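PDB 1G0D: protein-glutamine gamma-glutamyltransferase 2 from Pagrus major, which catalyses the cross-linking of protein glutamine side chains to lysine side chains, probably in a calcium-dependent manner, and probably also couples glutamine to other primary amines. Local coordinates for residues A[10-15]-A[41-46]; A[56-61]-A[82-87]; A[30-35]-A[128-133]; A[65-70]-A[200-205]. One frame throughout, in Å; residues are numbered along the deposited sequence.

Interaction 1 of 4, residues A[10-15]-A[41-46]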
# COMPACT_ATOMS: atom_id res chain seq x y z
N ASP A 10 -43.40 -2.54 9.90
CA ASP A 10 -41.98 -2.80 9.70
C ASP A 10 -41.37 -1.84 8.71
O ASP A 10 -41.98 -1.51 7.71
CB ASP A 10 -41.69 -4.26 9.29
CG ASP A 10 -42.20 -4.62 7.92
OD1 ASP A 10 -41.55 -4.28 6.90
OD2 ASP A 10 -43.26 -5.28 7.85
N VAL A 11 -40.20 -1.33 9.04
CA VAL A 11 -39.50 -0.44 8.17
C VAL A 11 -38.66 -1.32 7.23
O VAL A 11 -38.18 -2.38 7.64
CB VAL A 11 -38.63 0.50 8.97
CG1 VAL A 11 -37.90 1.42 8.05
CG2 VAL A 11 -39.49 1.32 9.91
N ASN A 12 -38.56 -0.93 5.96
CA ASN A 12 -37.82 -1.70 4.95
C ASN A 12 -36.80 -0.81 4.29
O ASN A 12 -37.19 0.14 3.61
CB ASN A 12 -38.78 -2.19 3.90
CG ASN A 12 -38.25 -3.38 3.17
OD1 ASN A 12 -37.03 -3.51 2.93
ND2 ASN A 12 -39.16 -4.28 2.79
N GLY A 13 -35.51 -1.13 4.48
CA GLY A 13 -34.42 -0.34 3.95
C GLY A 13 -34.12 -0.56 2.49
O GLY A 13 -33.34 0.16 1.90
N ARG A 14 -34.76 -1.56 1.91
CA ARG A 14 -34.54 -1.90 0.52
C ARG A 14 -33.04 -1.88 0.21
O ARG A 14 -32.59 -1.14 -0.66
CB ARG A 14 -35.32 -0.92 -0.37
CG ARG A 14 -36.74 -0.55 0.17
CD ARG A 14 -37.67 0.18 -0.83
NE ARG A 14 -36.98 0.67 -2.02
CZ ARG A 14 -37.02 0.08 -3.21
NH1 ARG A 14 -37.72 -1.04 -3.39
NH2 ARG A 14 -36.33 0.58 -4.21
N SER A 15 -32.28 -2.71 0.91
CA SER A 15 -30.84 -2.76 0.73
C SER A 15 -30.36 -3.41 -0.54
O SER A 15 -29.31 -3.05 -1.04
CB SER A 15 -30.18 -3.47 1.88
OG SER A 15 -30.95 -4.58 2.25
N SER A 41 -33.93 5.20 -0.82
CA SER A 41 -35.36 5.04 -0.49
C SER A 41 -35.70 3.80 0.31
O SER A 41 -35.34 2.70 -0.07
CB SER A 41 -36.20 5.02 -1.75
OG SER A 41 -35.86 6.10 -2.58
N ILE A 42 -36.43 4.00 1.39
CA ILE A 42 -36.82 2.92 2.27
C ILE A 42 -38.33 3.03 2.40
O ILE A 42 -38.89 4.04 2.01
CB ILE A 42 -36.12 3.08 3.66
CG1 ILE A 42 -36.62 4.35 4.38
CG2 ILE A 42 -34.56 3.21 3.46
CD1 ILE A 42 -36.40 4.35 5.90
N THR A 43 -38.99 2.00 2.92
CA THR A 43 -40.44 2.07 3.07
C THR A 43 -40.93 1.77 4.47
O THR A 43 -40.30 1.03 5.21
CB THR A 43 -41.14 1.07 2.17
OG1 THR A 43 -40.40 -0.17 2.17
CG2 THR A 43 -41.26 1.62 0.78
N LEU A 44 -42.06 2.35 4.83
CA LEU A 44 -42.70 2.13 6.11
C LEU A 44 -43.92 1.31 5.76
O LEU A 44 -44.85 1.87 5.15
CB LEU A 44 -43.26 3.42 6.67
CG LEU A 44 -42.55 4.44 7.51
CD1 LEU A 44 -43.54 5.04 8.47
CD2 LEU A 44 -41.43 3.78 8.23
N GLN A 45 -43.96 0.02 6.11
CA GLN A 45 -45.17 -0.76 5.84
C GLN A 45 -46.14 -0.48 6.97
O GLN A 45 -45.86 -0.77 8.13
CB GLN A 45 -44.89 -2.25 5.79
CG GLN A 45 -45.79 -2.95 4.80
CD GLN A 45 -46.48 -4.17 5.38
OE1 GLN A 45 -45.86 -5.24 5.50
NE2 GLN A 45 -47.77 -4.04 5.73
N CYS A 46 -47.27 0.12 6.64
CA CYS A 46 -48.28 0.47 7.63
C CYS A 46 -49.48 -0.49 7.70
O CYS A 46 -49.78 -1.25 6.77
CB CYS A 46 -48.76 1.90 7.39
SG CYS A 46 -47.43 3.12 7.56
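Val11 and Leu44 lie side by side on one face of an antiparallel strand pair, pointing the same way, with Val11 CG2 3.6 Å from Leu44 CD2. The second methyl of Val11, CG1, stands anti to the backbone N (chi1 180°) and meets Ile42 CD1 at 3.9 Å, the two side chains slanting across one another. On the other face Asn12 and Thr43 run side by side, and Thr43 OG1 comes to 3.1 Å from Asn12 CB. The amide of Asn12 leads away from Thr43 and serves its own chain: OD1 accepts the N-H of Arg14 at 3.2 Å, an Asx turn starting at the strand's last residue. Further along this face the Asp10 carboxylate and the Gln45 amide have their planes 87° apart, Asp10 OD2 lying 3.5 Å from Gln45 OE1. Asn12 and Thr43 form a hydrogen-bonded pair, each N 2.7 Å from the other's O, and Gln45 N adds a bond to Asp10 O. Beyond the turn Arg14 folds back over strand 40-46, crossing Thr43 at about a right angle; its CB, CG and CD pass close to Ser41 O, to which NE gives a weak 3.3 Å bond from the guanidinium edge. An alanine here removes CD from beside Thr43 OG1 and would probably cost Ser41 O this weak donor, though Asn18 ND2 also bonds it. Strand 8-12 is one of the two outermost strands of its four-stranded sheet; strand 40-46 bonds on its far side to strand 92-98 through Ile42 and Leu44, and Arg14 occupies the N-cap of helix 15-21.

Interaction 2 of 4, residues A[56-61]-A[82-87]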
# COMPACT_ATOMS: atom_id res chain seq x y z
N LEU A 56 -45.06 12.54 9.98
CA LEU A 56 -43.79 11.83 10.24
C LEU A 56 -42.64 12.80 10.56
O LEU A 56 -42.59 13.93 10.06
CB LEU A 56 -43.37 10.92 9.06
CG LEU A 56 -44.18 9.68 8.66
CD1 LEU A 56 -43.44 8.84 7.63
CD2 LEU A 56 -44.49 8.88 9.88
N GLU A 57 -41.73 12.32 11.40
CA GLU A 57 -40.56 13.05 11.85
C GLU A 57 -39.37 12.09 11.76
O GLU A 57 -39.49 10.91 12.11
CB GLU A 57 -40.77 13.49 13.29
CG GLU A 57 -39.99 14.69 13.66
CD GLU A 57 -40.60 15.92 13.07
OE1 GLU A 57 -41.70 16.30 13.52
OE2 GLU A 57 -40.00 16.51 12.15
N LEU A 58 -38.23 12.57 11.30
CA LEU A 58 -37.06 11.70 11.17
C LEU A 58 -35.82 12.25 11.86
O LEU A 58 -35.41 13.39 11.61
CB LEU A 58 -36.71 11.46 9.69
CG LEU A 58 -37.25 10.19 9.02
CD1 LEU A 58 -38.76 10.31 8.97
CD2 LEU A 58 -36.68 10.02 7.61
N VAL A 59 -35.22 11.45 12.74
CA VAL A 59 -33.99 11.88 13.37
C VAL A 59 -32.93 10.79 13.32
O VAL A 59 -33.22 9.61 13.54
CB VAL A 59 -34.24 12.39 14.81
CG1 VAL A 59 -35.51 11.86 15.32
CG2 VAL A 59 -33.07 12.05 15.71
N LEU A 60 -31.71 11.22 13.01
CA LEU A 60 -30.58 10.33 12.88
C LEU A 60 -29.67 10.33 14.10
O LEU A 60 -29.49 11.34 14.74
CB LEU A 60 -29.76 10.77 11.67
CG LEU A 60 -30.35 10.67 10.27
CD1 LEU A 60 -29.59 11.57 9.35
CD2 LEU A 60 -30.24 9.24 9.79
N HIS A 61 -29.09 9.18 14.41
CA HIS A 61 -28.19 9.08 15.57
C HIS A 61 -26.88 8.45 15.15
O HIS A 61 -26.84 7.41 14.48
CB HIS A 61 -28.80 8.24 16.70
CG HIS A 61 -30.17 8.68 17.10
ND1 HIS A 61 -30.39 9.63 18.09
CD2 HIS A 61 -31.40 8.38 16.60
CE1 HIS A 61 -31.67 9.90 18.17
NE2 HIS A 61 -32.31 9.15 17.28
N TRP A 82 -29.40 17.51 5.66
CA TRP A 82 -30.06 16.22 5.42
C TRP A 82 -31.56 16.53 5.25
O TRP A 82 -32.08 17.43 5.90
CB TRP A 82 -29.92 15.30 6.63
CG TRP A 82 -28.76 14.36 6.69
CD1 TRP A 82 -27.53 14.61 7.25
CD2 TRP A 82 -28.74 12.97 6.32
NE1 TRP A 82 -26.75 13.47 7.25
CE2 TRP A 82 -27.47 12.45 6.68
CE3 TRP A 82 -29.68 12.12 5.71
CZ2 TRP A 82 -27.11 11.12 6.47
CZ3 TRP A 82 -29.32 10.79 5.49
CH2 TRP A 82 -28.04 10.31 5.87
N TRP A 83 -32.27 15.81 4.39
CA TRP A 83 -33.72 16.05 4.25
C TRP A 83 -34.37 14.87 3.55
O TRP A 83 -33.69 14.07 2.91
CB TRP A 83 -34.02 17.34 3.48
CG TRP A 83 -33.59 17.33 2.06
CD1 TRP A 83 -32.36 17.68 1.56
CD2 TRP A 83 -34.40 17.00 0.93
NE1 TRP A 83 -32.36 17.59 0.18
CE2 TRP A 83 -33.60 17.18 -0.23
CE3 TRP A 83 -35.73 16.58 0.77
CZ2 TRP A 83 -34.09 16.95 -1.52
CZ3 TRP A 83 -36.21 16.36 -0.51
CH2 TRP A 83 -35.38 16.55 -1.65
N PHE A 84 -35.69 14.75 3.70
CA PHE A 84 -36.39 13.63 3.09
C PHE A 84 -37.65 14.01 2.36
O PHE A 84 -38.24 15.05 2.57
CB PHE A 84 -36.71 12.55 4.15
CG PHE A 84 -37.89 12.88 5.06
CD1 PHE A 84 -39.11 12.25 4.87
CD2 PHE A 84 -37.74 13.76 6.13
CE1 PHE A 84 -40.17 12.49 5.73
CE2 PHE A 84 -38.80 14.01 7.00
CZ PHE A 84 -40.02 13.37 6.80
N ASN A 85 -38.07 13.14 1.48
CA ASN A 85 -39.29 13.39 0.75
C ASN A 85 -40.13 12.17 1.08
O ASN A 85 -39.64 11.05 1.10
CB ASN A 85 -38.97 13.50 -0.73
CG ASN A 85 -40.10 13.06 -1.61
OD1 ASN A 85 -40.19 11.87 -1.99
ND2 ASN A 85 -40.97 14.00 -1.96
N GLN A 86 -41.39 12.39 1.38
CA GLN A 86 -42.24 11.29 1.73
C GLN A 86 -43.38 11.15 0.74
O GLN A 86 -43.93 12.16 0.30
CB GLN A 86 -42.79 11.58 3.12
CG GLN A 86 -44.08 10.89 3.48
CD GLN A 86 -44.70 11.47 4.73
OE1 GLN A 86 -45.69 10.95 5.23
NE2 GLN A 86 -44.13 12.56 5.24
N GLN A 87 -43.71 9.93 0.33
CA GLN A 87 -44.86 9.75 -0.55
C GLN A 87 -45.52 8.41 -0.35
O GLN A 87 -44.88 7.41 -0.07
CB GLN A 87 -44.53 9.95 -2.02
CG GLN A 87 -43.53 9.05 -2.64
CD GLN A 87 -43.09 9.62 -3.99
OE1 GLN A 87 -43.80 9.48 -5.00
NE2 GLN A 87 -41.93 10.30 -4.02
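Trp82 spreads its indole beneath the tip of Leu60, whose CD1 sits 3.5 Å from the centroid of the six-membered ring, a CH-pi contact over the face. From Trp82 CB the chain turns with CG anti to the carbonyl carbon (chi1 -92°), and CG is the first atom to meet that methyl, at 3.9 Å. The fusion bond lies closer: Trp82 CD2 is 3.4 Å from Leu60 CD1, and CE2 is almost as near. CE3, CZ2 and CZ3 lie under the same methyl, while CH2, at the far tip and 4.0 Å from Leu60 CD1, reaches Phe130 and Met132 of strand 121-133. An alanine in place of Trp82 would probably open a gap under Leu60 CD1 and leave Phe130 and Met132 without this neighbour. Next along, Leu58 CD1 rests over a face of the Phe84 ring, 4.2 Å from its centroid and displaced toward the rim, and Leu58 CD2 touches Phe84 CG. At the Leu56 end Gln86 extends to bring OE1 within 3.9 Å of Leu56 CD1. No hydrogen bond joins the two strands, whose axes stay 8.9 Å apart: they belong to facing sheets, and this apolar interior is that of the beta-sandwich at the N-terminus of transglutaminases.

Interaction 3 of 4, residues A[30-35]-A[128-133]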
# COMPACT_ATOMS: atom_id res chain seq x y z
N GLU A 30 -28.04 -7.73 2.59
CA GLU A 30 -29.01 -7.77 3.66
C GLU A 30 -28.99 -6.57 4.59
O GLU A 30 -29.89 -6.43 5.41
CB GLU A 30 -28.86 -9.05 4.46
CG GLU A 30 -28.73 -10.33 3.59
CD GLU A 30 -29.80 -10.47 2.49
OE1 GLU A 30 -30.96 -10.01 2.68
OE2 GLU A 30 -29.47 -11.07 1.43
N ARG A 31 -27.97 -5.71 4.49
CA ARG A 31 -27.97 -4.50 5.32
C ARG A 31 -27.72 -3.28 4.46
O ARG A 31 -26.91 -3.33 3.52
CB ARG A 31 -26.95 -4.58 6.45
CG ARG A 31 -25.63 -5.13 6.06
CD ARG A 31 -24.69 -5.04 7.28
NE ARG A 31 -23.33 -5.45 6.94
CZ ARG A 31 -22.26 -5.11 7.64
NH1 ARG A 31 -21.06 -5.52 7.24
NH2 ARG A 31 -22.40 -4.36 8.73
N LEU A 32 -28.41 -2.19 4.78
CA LEU A 32 -28.30 -0.95 4.02
C LEU A 32 -26.97 -0.26 4.19
O LEU A 32 -26.65 0.22 5.27
CB LEU A 32 -29.43 0.00 4.42
CG LEU A 32 -29.57 1.36 3.70
CD1 LEU A 32 -29.89 1.18 2.22
CD2 LEU A 32 -30.67 2.15 4.36
N ILE A 33 -26.16 -0.24 3.13
CA ILE A 33 -24.87 0.43 3.11
C ILE A 33 -24.95 1.44 1.95
O ILE A 33 -24.97 1.08 0.77
CB ILE A 33 -23.74 -0.55 2.88
CG1 ILE A 33 -23.87 -1.71 3.86
CG2 ILE A 33 -22.44 0.19 3.00
CD1 ILE A 33 -23.03 -2.89 3.53
N VAL A 34 -24.95 2.70 2.32
CA VAL A 34 -25.15 3.82 1.42
C VAL A 34 -23.93 4.75 1.23
O VAL A 34 -23.05 4.73 2.06
CB VAL A 34 -26.40 4.51 2.04
CG1 VAL A 34 -26.18 6.00 2.30
CG2 VAL A 34 -27.63 4.14 1.24
N ARG A 35 -23.86 5.54 0.15
CA ARG A 35 -22.75 6.51 -0.03
C ARG A 35 -23.35 7.94 0.07
O ARG A 35 -24.52 8.13 -0.27
CB ARG A 35 -22.05 6.30 -1.38
CG ARG A 35 -21.54 4.88 -1.56
CD ARG A 35 -20.50 4.76 -2.66
NE ARG A 35 -19.96 3.40 -2.73
CZ ARG A 35 -18.74 3.01 -2.32
NH1 ARG A 35 -17.88 3.86 -1.76
NH2 ARG A 35 -18.35 1.76 -2.51
N ILE A 128 -33.70 1.47 12.61
CA ILE A 128 -32.89 0.66 11.71
C ILE A 128 -31.60 1.38 11.44
O ILE A 128 -31.55 2.59 11.38
CB ILE A 128 -33.55 0.40 10.38
CG1 ILE A 128 -33.83 1.70 9.66
CG2 ILE A 128 -34.81 -0.40 10.61
CD1 ILE A 128 -33.51 1.62 8.25
N SER A 129 -30.53 0.63 11.28
CA SER A 129 -29.26 1.29 11.07
C SER A 129 -28.74 1.09 9.66
O SER A 129 -29.20 0.23 8.91
CB SER A 129 -28.25 0.78 12.09
OG SER A 129 -27.85 -0.51 11.71
N PHE A 130 -27.78 1.93 9.31
CA PHE A 130 -27.16 1.85 8.00
C PHE A 130 -25.76 2.48 8.09
O PHE A 130 -25.44 3.16 9.08
CB PHE A 130 -28.05 2.55 6.93
CG PHE A 130 -28.24 4.04 7.14
CD1 PHE A 130 -27.28 4.97 6.68
CD2 PHE A 130 -29.37 4.53 7.80
CE1 PHE A 130 -27.43 6.33 6.89
CE2 PHE A 130 -29.51 5.89 8.01
CZ PHE A 130 -28.55 6.79 7.56
N HIS A 131 -24.92 2.21 7.10
CA HIS A 131 -23.58 2.75 7.09
C HIS A 131 -23.42 3.75 5.96
O HIS A 131 -24.01 3.60 4.91
CB HIS A 131 -22.58 1.64 6.90
CG HIS A 131 -22.37 0.82 8.13
ND1 HIS A 131 -23.08 -0.33 8.39
CD2 HIS A 131 -21.48 0.95 9.14
CE1 HIS A 131 -22.64 -0.87 9.51
NE2 HIS A 131 -21.67 -0.12 9.98
N MET A 132 -22.60 4.76 6.18
CA MET A 132 -22.39 5.78 5.18
C MET A 132 -20.90 5.89 4.83
O MET A 132 -20.06 6.06 5.71
CB MET A 132 -22.90 7.11 5.70
CG MET A 132 -22.63 8.26 4.77
SD MET A 132 -23.96 8.48 3.58
CE MET A 132 -25.27 9.11 4.62
N LEU A 133 -20.60 5.81 3.53
CA LEU A 133 -19.23 5.89 3.00
C LEU A 133 -19.02 7.17 2.14
O LEU A 133 -19.95 7.93 1.89
CB LEU A 133 -18.96 4.67 2.11
CG LEU A 133 -18.87 3.23 2.64
CD1 LEU A 133 -19.06 3.14 4.13
CD2 LEU A 133 -19.88 2.44 1.92
O HOH W 1 -25.57 -1.71 7.45
O HOH W 2 -29.89 -2.26 7.53
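Leu32 O receives the N-H of His131 at 3.2 Å and opens a parallel strand pairing. Val34 continues it with both its backbone N and O, the N bonding to His131 O at 2.9 Å and the O accepting from Leu133 N. A water extends the link, donating to Leu32 O and lying in the plane of the His131 ring, 3.0 Å from ND1. A second water accepts from Leu32 N and donates to Ser129 O just before the direct pairing begins. Leu32 CD2 packs alongside Phe130 CB at 3.7 Å. On one face of the sheet Val34 CG1 touches Met132 SD at 3.6 Å; Met132 turns at chi2 (89°), which sets SD against Val34, and CE follows 4.0 Å from Val34 CG1. On the other face Ile33 CG2 meets Leu133 CD2 at 3.6 Å, and Leu133 CD2 also lies over a face of the Arg35 guanidinium. Arg31 brings NH2 to 3.6 Å from His131 CE1, guanidinium and ring planes 85° apart. Salt bridges to Asp186 and Asp28 fix that guanidinium, His131 stacks on His107, and the carbonyls of His22 and Arg23 hold Arg35. Strand 33-35 borders the five-stranded sheet beside strand 121-133, with Met185 and Phe189 of helix 184-193 against the Ile33 face, and Phe40 and Ile42 of strand 40-46 against Leu32.

Interaction 4 of 4, residues A[65-70]-A[200-205]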
# COMPACT_ATOMS: atom_id res chain seq x y z
N ARG A 65 -22.90 6.55 21.87
CA ARG A 65 -23.57 7.25 22.94
C ARG A 65 -24.25 8.48 22.37
O ARG A 65 -24.31 9.50 23.03
CB ARG A 65 -22.56 7.69 23.99
CG ARG A 65 -22.18 6.59 24.95
CD ARG A 65 -21.03 7.01 25.84
NE ARG A 65 -19.81 7.21 25.06
CZ ARG A 65 -19.47 8.36 24.47
NH1 ARG A 65 -18.33 8.43 23.79
NH2 ARG A 65 -20.26 9.44 24.56
N ASP A 66 -24.76 8.38 21.15
CA ASP A 66 -25.41 9.52 20.52
C ASP A 66 -24.56 10.77 20.50
O ASP A 66 -25.06 11.88 20.60
CB ASP A 66 -26.72 9.82 21.21
CG ASP A 66 -27.83 8.99 20.68
OD1 ASP A 66 -27.62 7.76 20.51
OD2 ASP A 66 -28.91 9.56 20.44
N GLU A 67 -23.26 10.59 20.36
CA GLU A 67 -22.34 11.71 20.29
C GLU A 67 -22.93 12.74 19.28
O GLU A 67 -22.73 13.96 19.40
CB GLU A 67 -20.96 11.20 19.83
CG GLU A 67 -20.12 10.52 20.92
CD GLU A 67 -20.21 9.00 20.91
OE1 GLU A 67 -19.16 8.31 20.96
OE2 GLU A 67 -21.33 8.47 20.84
N VAL A 68 -23.64 12.26 18.26
CA VAL A 68 -24.23 13.20 17.32
C VAL A 68 -25.64 12.81 16.86
O VAL A 68 -25.92 11.66 16.55
CB VAL A 68 -23.27 13.43 16.11
CG1 VAL A 68 -23.93 14.28 15.06
CG2 VAL A 68 -22.00 14.14 16.60
N VAL A 69 -26.56 13.77 16.89
CA VAL A 69 -27.93 13.52 16.46
C VAL A 69 -28.44 14.58 15.46
O VAL A 69 -28.45 15.78 15.71
CB VAL A 69 -28.86 13.45 17.70
CG1 VAL A 69 -30.34 13.27 17.25
CG2 VAL A 69 -28.37 12.31 18.59
N ILE A 70 -28.92 14.09 14.31
CA ILE A 70 -29.37 14.96 13.27
C ILE A 70 -30.86 14.82 13.06
O ILE A 70 -31.35 13.71 12.87
CB ILE A 70 -28.65 14.59 11.97
CG1 ILE A 70 -27.15 14.65 12.20
CG2 ILE A 70 -29.04 15.52 10.85
CD1 ILE A 70 -26.32 14.00 11.11
N LYS A 200 -10.12 9.82 23.23
CA LYS A 200 -10.05 11.07 23.96
C LYS A 200 -11.36 11.82 23.93
O LYS A 200 -11.92 12.14 24.96
CB LYS A 200 -8.98 11.95 23.37
CG LYS A 200 -8.74 13.22 24.12
CD LYS A 200 -7.24 13.39 24.33
CE LYS A 200 -6.85 14.86 24.49
NZ LYS A 200 -7.47 15.50 25.71
N ASN A 201 -11.83 12.14 22.73
CA ASN A 201 -13.09 12.84 22.54
C ASN A 201 -13.86 12.23 21.36
O ASN A 201 -13.64 12.59 20.20
CB ASN A 201 -12.86 14.32 22.31
CG ASN A 201 -14.15 15.09 22.23
OD1 ASN A 201 -15.20 14.50 21.98
ND2 ASN A 201 -14.09 16.41 22.45
N SER A 202 -14.76 11.30 21.67
CA SER A 202 -15.58 10.57 20.71
C SER A 202 -16.46 11.40 19.77
O SER A 202 -16.51 11.13 18.56
CB SER A 202 -16.48 9.63 21.48
OG SER A 202 -17.14 10.37 22.48
N GLU A 203 -17.17 12.37 20.36
CA GLU A 203 -18.07 13.27 19.64
C GLU A 203 -17.36 14.20 18.65
O GLU A 203 -17.79 14.36 17.50
CB GLU A 203 -18.86 14.10 20.63
CG GLU A 203 -19.89 14.97 19.98
CD GLU A 203 -20.30 16.09 20.86
OE1 GLU A 203 -21.51 16.42 20.89
OE2 GLU A 203 -19.41 16.66 21.52
N MET A 204 -16.30 14.85 19.09
CA MET A 204 -15.55 15.71 18.20
C MET A 204 -14.99 14.85 17.06
O MET A 204 -15.04 15.25 15.91
CB MET A 204 -14.41 16.38 18.96
CG MET A 204 -13.71 17.52 18.26
SD MET A 204 -12.32 18.12 19.31
CE MET A 204 -11.33 19.00 18.09
N ASP A 205 -14.47 13.67 17.38
CA ASP A 205 -13.93 12.78 16.36
C ASP A 205 -15.02 12.43 15.34
O ASP A 205 -14.75 12.41 14.14
CB ASP A 205 -13.41 11.49 16.98
CG ASP A 205 -13.08 10.43 15.94
OD1 ASP A 205 -12.19 10.67 15.09
OD2 ASP A 205 -13.71 9.34 15.96
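Glu67 presses against the first turn of helix 202-208, its CB 3.7 Å from Glu203 CB and its CG close over Glu203 N. Bent at chi2 (98°), it sends its carboxylate back beside Ser202, where OE1 stands 3.0 Å from Ser202 CB. The same carboxylate holds its own loop: OE2 accepts the backbone N-H of Arg65 at 2.7 Å on the syn side, the donor 25° out of the carboxylate plane. OE1 also pairs with Arg65 NH1, but it lies well out of the guanidinium plane, which makes this an attraction of charges with no N-H aimed at it. Glu67 and Val68 both face Leu62 on neighbouring strand 55-62, a classic beta bulge at the start of edge strand 68-72. On the helix side, Asn201 is the N-cap of helix 202-208, its OD1 accepting from Met204 N at 3.1 Å with the donor 61° above the carbonyl plane. The looser margin begins at Arg65, an exposed and poorly ordered residue. Its NH1 donates to Ser202 OG within the guanidinium plane, the 2.6 Å separation being only as sure as that side chain's position. Glu203, also exposed, stretches past Glu67 O; OE1 stops 3.1 Å from this carbonyl oxygen, two acceptors with no bond between them. Val68 CG2 approaches Glu203 CG only to 4.1 Å, their side chains crossing at about a right angle, and the valine also touches Ile206 and Glu207.

Interactions 1, 2 and 3 touch one another within the N-terminal sandwich. Interaction 1 joins interaction 2 where Leu44 CD1 lies 3.9 Å from Leu56 CD1, and interaction 3 where Gly13 O lies 3.6 Å from Leu32 CD1. Interaction 2, nested within the loop that interaction 3 closes, touches it through Leu60 CD2 and Phe130 CZ, 3.7 Å apart. Interactions 3 and 4 involve the two outermost strands of the five-stranded sheet, 33-35 and 68-72; their nearest atoms stay about 8 Å apart. Interaction 4 meets interaction 2 through a probable hydrogen bond, His61 ND1 to Asp66 OD2 at 2.8 Å. All four lie away from the catalytic Cys272, His332 and Asp355.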